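PDB 6MKB: tumor necrosis factor ligand superfamily member 9 from Mus musculus, which is a cytokine that binds the receptor TNFRSF9 (4-1BB) and induces proliferation of activated peripheral blood T cells. Local coordinates for residues 41-46 / 52-57; 91-96 / 127-132. All coordinates share one frame; numbering follows the deposited sequence.

Interaction 1. Residues 41-46 / 52-57; sequences QGLRYE and LVVDSP
The Y45 ring presents its edge to L52: CD1 lies 3.9 Å from the backbone N of L52, which sits near the ring plane. The R44 guanidinium, a second flat group, meets V53 obliquely, NH1 coming within 3.7 Å of CG1. Both belong to an antiparallel β hairpin, strands 43-46 and 51-54, in the TNF-homology domain. R44 and V53 are its hydrogen-bonded pair. R44 N donates to V53 O, while V53 N donates to R44 O over 2.8 Å, nearly straight at 168°. On either side sit the non-hydrogen-bonded pairs L43-V54 and Y45-L52, whose side chains share the opposite face of the hairpin from R44 and V53. L43, L52 and V54 all pack there on L161 of strand 149-166, so this is the hairpin's inward, apolar face. L43 and V54 run side by side, CD2 to CG2 3.8 Å.

On the R44 face the arginine lies alongside V53, and a bend at chi3 (49°) helps turn its tip toward E46; NH2 and E46 OE2 form a salt bridge of 2.7 Å. That carboxylate also pairs with R130, so one oxygen serves two probably positive groups. E46 CG meanwhile rests on V53 CG2. Just before strand 43-46 begins and just after 51-54 ends, G42 O accepts from D55 N and from a water at 2.6 Å that in turn accepts from S56 N.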
# COMPACT_ATOMS: atom_id res chain seq x y z
N GLN B 41 -20.87 -0.31 8.09
CA GLN B 41 -22.09 0.24 7.53
C GLN B 41 -21.68 1.31 6.49
O GLN B 41 -20.55 1.82 6.53
CB GLN B 41 -22.99 0.81 8.65
CG GLN B 41 -24.47 0.38 8.55
CD GLN B 41 -24.75 -1.08 8.89
OE1 GLN B 41 -24.35 -1.59 9.94
NE2 GLN B 41 -25.46 -1.77 7.99
N GLY B 42 -22.56 1.59 5.55
CA GLY B 42 -22.23 2.53 4.48
C GLY B 42 -21.43 1.87 3.37
O GLY B 42 -20.98 2.55 2.45
N LEU B 43 -21.25 0.53 3.45
CA LEU B 43 -20.53 -0.29 2.48
C LEU B 43 -21.21 -1.64 2.32
O LEU B 43 -21.54 -2.28 3.32
CB LEU B 43 -19.05 -0.47 2.86
CG LEU B 43 -18.18 0.79 2.85
CD1 LEU B 43 -16.90 0.56 3.59
CD2 LEU B 43 -17.98 1.35 1.43
N ARG B 44 -21.43 -2.05 1.07
CA ARG B 44 -22.05 -3.33 0.72
C ARG B 44 -21.22 -4.06 -0.30
O ARG B 44 -20.55 -3.41 -1.10
CB ARG B 44 -23.46 -3.12 0.14
CG ARG B 44 -24.56 -2.82 1.15
CD ARG B 44 -25.82 -2.22 0.53
NE ARG B 44 -26.30 -2.97 -0.63
CZ ARG B 44 -26.47 -2.47 -1.85
NH1 ARG B 44 -26.29 -1.17 -2.07
NH2 ARG B 44 -26.87 -3.24 -2.84
N TYR B 45 -21.31 -5.39 -0.32
CA TYR B 45 -20.66 -6.16 -1.35
C TYR B 45 -21.70 -7.03 -2.08
O TYR B 45 -22.44 -7.78 -1.44
CB TYR B 45 -19.47 -7.00 -0.83
CG TYR B 45 -18.85 -7.83 -1.93
CD1 TYR B 45 -18.19 -7.23 -3.00
CD2 TYR B 45 -19.01 -9.21 -1.96
CE1 TYR B 45 -17.67 -7.98 -4.05
CE2 TYR B 45 -18.47 -9.98 -2.99
CZ TYR B 45 -17.81 -9.36 -4.03
OH TYR B 45 -17.31 -10.12 -5.05
N GLU B 46 -21.74 -6.91 -3.42
CA GLU B 46 -22.65 -7.63 -4.32
C GLU B 46 -21.92 -8.77 -5.02
O GLU B 46 -21.09 -8.54 -5.90
CB GLU B 46 -23.26 -6.65 -5.34
CG GLU B 46 -24.18 -5.61 -4.73
CD GLU B 46 -25.15 -4.96 -5.70
OE1 GLU B 46 -25.12 -5.31 -6.91
OE2 GLU B 46 -25.96 -4.12 -5.26
N LEU B 52 -18.07 -3.76 -4.86
CA LEU B 52 -18.15 -3.09 -3.59
C LEU B 52 -18.93 -1.81 -3.87
O LEU B 52 -18.55 -1.05 -4.76
CB LEU B 52 -16.73 -2.82 -3.06
CG LEU B 52 -16.56 -2.15 -1.69
CD1 LEU B 52 -17.26 -2.90 -0.62
CD2 LEU B 52 -15.07 -2.12 -1.31
N VAL B 53 -20.08 -1.64 -3.19
CA VAL B 53 -21.00 -0.52 -3.36
C VAL B 53 -20.80 0.48 -2.20
O VAL B 53 -21.00 0.14 -1.03
CB VAL B 53 -22.50 -0.98 -3.48
CG1 VAL B 53 -23.40 0.18 -3.90
CG2 VAL B 53 -22.63 -2.13 -4.47
N VAL B 54 -20.41 1.70 -2.54
CA VAL B 54 -20.16 2.82 -1.64
C VAL B 54 -21.46 3.63 -1.48
O VAL B 54 -22.02 4.10 -2.46
CB VAL B 54 -18.98 3.68 -2.19
CG1 VAL B 54 -18.92 5.06 -1.55
CG2 VAL B 54 -17.66 2.95 -2.03
N ASP B 55 -21.93 3.76 -0.23
CA ASP B 55 -23.18 4.44 0.10
C ASP B 55 -23.11 5.97 0.01
O ASP B 55 -23.92 6.57 -0.70
CB ASP B 55 -23.59 4.06 1.53
CG ASP B 55 -25.06 4.04 1.88
OD1 ASP B 55 -25.84 4.79 1.23
OD2 ASP B 55 -25.43 3.31 2.82
N SER B 56 -22.20 6.60 0.75
CA SER B 56 -22.14 8.06 0.81
C SER B 56 -20.91 8.68 0.08
O SER B 56 -19.85 8.06 0.03
CB SER B 56 -22.19 8.53 2.27
OG SER B 56 -21.10 8.03 3.02
N PRO B 57 -21.06 9.89 -0.51
CA PRO B 57 -19.92 10.49 -1.23
C PRO B 57 -18.86 11.08 -0.29
O PRO B 57 -19.14 11.53 0.84
CB PRO B 57 -20.57 11.60 -2.05
CG PRO B 57 -21.76 12.01 -1.22
CD PRO B 57 -22.26 10.77 -0.57
O HOH W 1 -20.24 5.09 2.46

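Interaction 2. Residues 91-96 / 127-132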
# COMPACT_ATOMS: atom_id res chain seq x y z
N PRO B 91 -19.28 5.11 -11.52
CA PRO B 91 -18.70 5.72 -12.73
C PRO B 91 -17.17 5.87 -12.61
O PRO B 91 -16.61 5.70 -11.54
CB PRO B 91 -19.40 7.09 -12.78
CG PRO B 91 -19.56 7.45 -11.34
CD PRO B 91 -19.93 6.13 -10.67
N GLN B 92 -16.53 6.22 -13.70
CA GLN B 92 -15.12 6.48 -13.79
C GLN B 92 -14.78 7.69 -12.92
O GLN B 92 -15.54 8.67 -12.90
CB GLN B 92 -14.83 6.78 -15.27
CG GLN B 92 -13.39 6.94 -15.65
CD GLN B 92 -13.15 6.24 -16.95
OE1 GLN B 92 -12.88 6.88 -17.96
NE2 GLN B 92 -13.24 4.91 -16.96
N VAL B 93 -13.66 7.66 -12.21
CA VAL B 93 -13.28 8.84 -11.42
C VAL B 93 -12.44 9.73 -12.36
O VAL B 93 -11.91 9.22 -13.34
CB VAL B 93 -12.60 8.51 -10.07
CG1 VAL B 93 -13.39 7.44 -9.28
CG2 VAL B 93 -11.15 8.07 -10.26
N ASP B 94 -12.36 11.06 -12.08
CA ASP B 94 -11.63 12.10 -12.86
C ASP B 94 -10.26 11.64 -13.45
O ASP B 94 -9.84 12.14 -14.50
CB ASP B 94 -11.41 13.36 -12.00
CG ASP B 94 -11.01 14.63 -12.75
OD1 ASP B 94 -11.72 15.00 -13.72
OD2 ASP B 94 -10.01 15.26 -12.36
N ASP B 95 -9.58 10.69 -12.77
CA ASP B 95 -8.27 10.16 -13.15
C ASP B 95 -8.27 8.61 -13.32
O ASP B 95 -7.19 8.00 -13.34
CB ASP B 95 -7.20 10.59 -12.12
CG ASP B 95 -7.21 9.79 -10.82
OD1 ASP B 95 -8.18 9.93 -10.04
OD2 ASP B 95 -6.25 9.01 -10.60
N PHE B 96 -9.47 7.97 -13.46
CA PHE B 96 -9.58 6.51 -13.66
C PHE B 96 -9.22 6.19 -15.12
O PHE B 96 -10.05 6.00 -16.02
CB PHE B 96 -10.94 5.89 -13.21
CG PHE B 96 -11.18 4.43 -13.56
CD1 PHE B 96 -10.13 3.52 -13.61
CD2 PHE B 96 -12.47 3.97 -13.82
CE1 PHE B 96 -10.36 2.19 -13.99
CE2 PHE B 96 -12.69 2.64 -14.18
CZ PHE B 96 -11.64 1.75 -14.25
N ALA B 127 -22.15 8.83 -4.31
CA ALA B 127 -23.13 7.98 -3.65
C ALA B 127 -23.58 6.90 -4.64
O ALA B 127 -24.01 7.22 -5.74
CB ALA B 127 -24.32 8.81 -3.17
N GLY B 128 -23.40 5.64 -4.27
CA GLY B 128 -23.75 4.49 -5.10
C GLY B 128 -22.61 4.03 -5.98
O GLY B 128 -22.83 3.26 -6.91
N HIS B 129 -21.39 4.50 -5.68
CA HIS B 129 -20.18 4.17 -6.43
C HIS B 129 -19.90 2.67 -6.34
O HIS B 129 -19.99 2.09 -5.26
CB HIS B 129 -18.96 4.99 -5.95
CG HIS B 129 -18.15 5.58 -7.06
ND1 HIS B 129 -17.46 4.78 -7.94
CD2 HIS B 129 -17.93 6.87 -7.38
CE1 HIS B 129 -16.85 5.60 -8.77
NE2 HIS B 129 -17.11 6.86 -8.48
N ARG B 130 -19.63 2.05 -7.48
CA ARG B 130 -19.39 0.62 -7.60
C ARG B 130 -17.95 0.41 -8.01
O ARG B 130 -17.45 1.07 -8.93
CB ARG B 130 -20.37 -0.04 -8.60
CG ARG B 130 -21.80 0.07 -8.11
CD ARG B 130 -22.81 -0.34 -9.13
NE ARG B 130 -24.05 -0.65 -8.45
CZ ARG B 130 -24.41 -1.85 -8.03
NH1 ARG B 130 -23.65 -2.91 -8.28
NH2 ARG B 130 -25.51 -2.00 -7.30
N LEU B 131 -17.26 -0.46 -7.27
CA LEU B 131 -15.85 -0.76 -7.44
C LEU B 131 -15.65 -2.27 -7.52
O LEU B 131 -16.05 -3.00 -6.63
CB LEU B 131 -15.09 -0.18 -6.23
CG LEU B 131 -14.27 1.12 -6.34
CD1 LEU B 131 -14.94 2.17 -7.13
CD2 LEU B 131 -14.00 1.69 -4.97
N SER B 132 -15.07 -2.74 -8.61
CA SER B 132 -14.73 -4.14 -8.80
C SER B 132 -13.22 -4.19 -9.12
O SER B 132 -12.61 -3.15 -9.39
CB SER B 132 -15.59 -4.78 -9.89
OG SER B 132 -15.28 -4.35 -11.20
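This is a small, mostly apolar contact built round a CH-π interaction, in which P91 lies over the imidazole of H129. It joins the loop that follows strand 80-90 to strand 129-140 near H129, two neighbouring antiparallel strands of the β-sandwich (jelly-roll) fold of the TNF-homology domain. P91 follows a cis peptide bond and brings its ring across one face of the histidine: CD stands 3.7 Å from the ring centroid, just 12° off the normal, so a methylene sits almost squarely above the middle of the ring. CG of the same proline lies further along, 3.8 Å from H129 NE2.

The end of H129 comes nearest the loop; its chi1 of -134° is not a staggered value. The H129 side chain also touches A89 of strand 80-90 and V54 of strand 51-54. G128 and H129 both face V54 in a G1 β bulge.

Two residues beyond the proline, V93 opens a type I β turn that runs to F96 and is closed by F96 N donating to V93 O over 2.7 Å. V93 is buried against L123 and L125 of strand 115-125 as well as L99. Its side chain crosses that of H129 at about a right angle, and CG1, set beside the backbone N and anti to the carbonyl carbon, comes to 3.8 Å from NE2.

How the interactions relate
Interactions 1 and 2 lie on the same antiparallel sheet, their centres about 12 Å apart, and meet where strand 51-54 runs beside strand 129-140. V54 joins them: its O lies 2.7 Å from G128 N and its N 2.8 Å from H129 O, both probable hydrogen bonds. Just beyond, A127 CB packs 3.4 Å from D55 O. On the face that carries the V53 side chain of interaction 1, the R130 side chain of interaction 2 touches V53. The hairpin therefore borders one side of strand 129-140, and strand 80-90, which leads into loop 91-96, borders the other. None of the four segments contributes a residue to the sodium site.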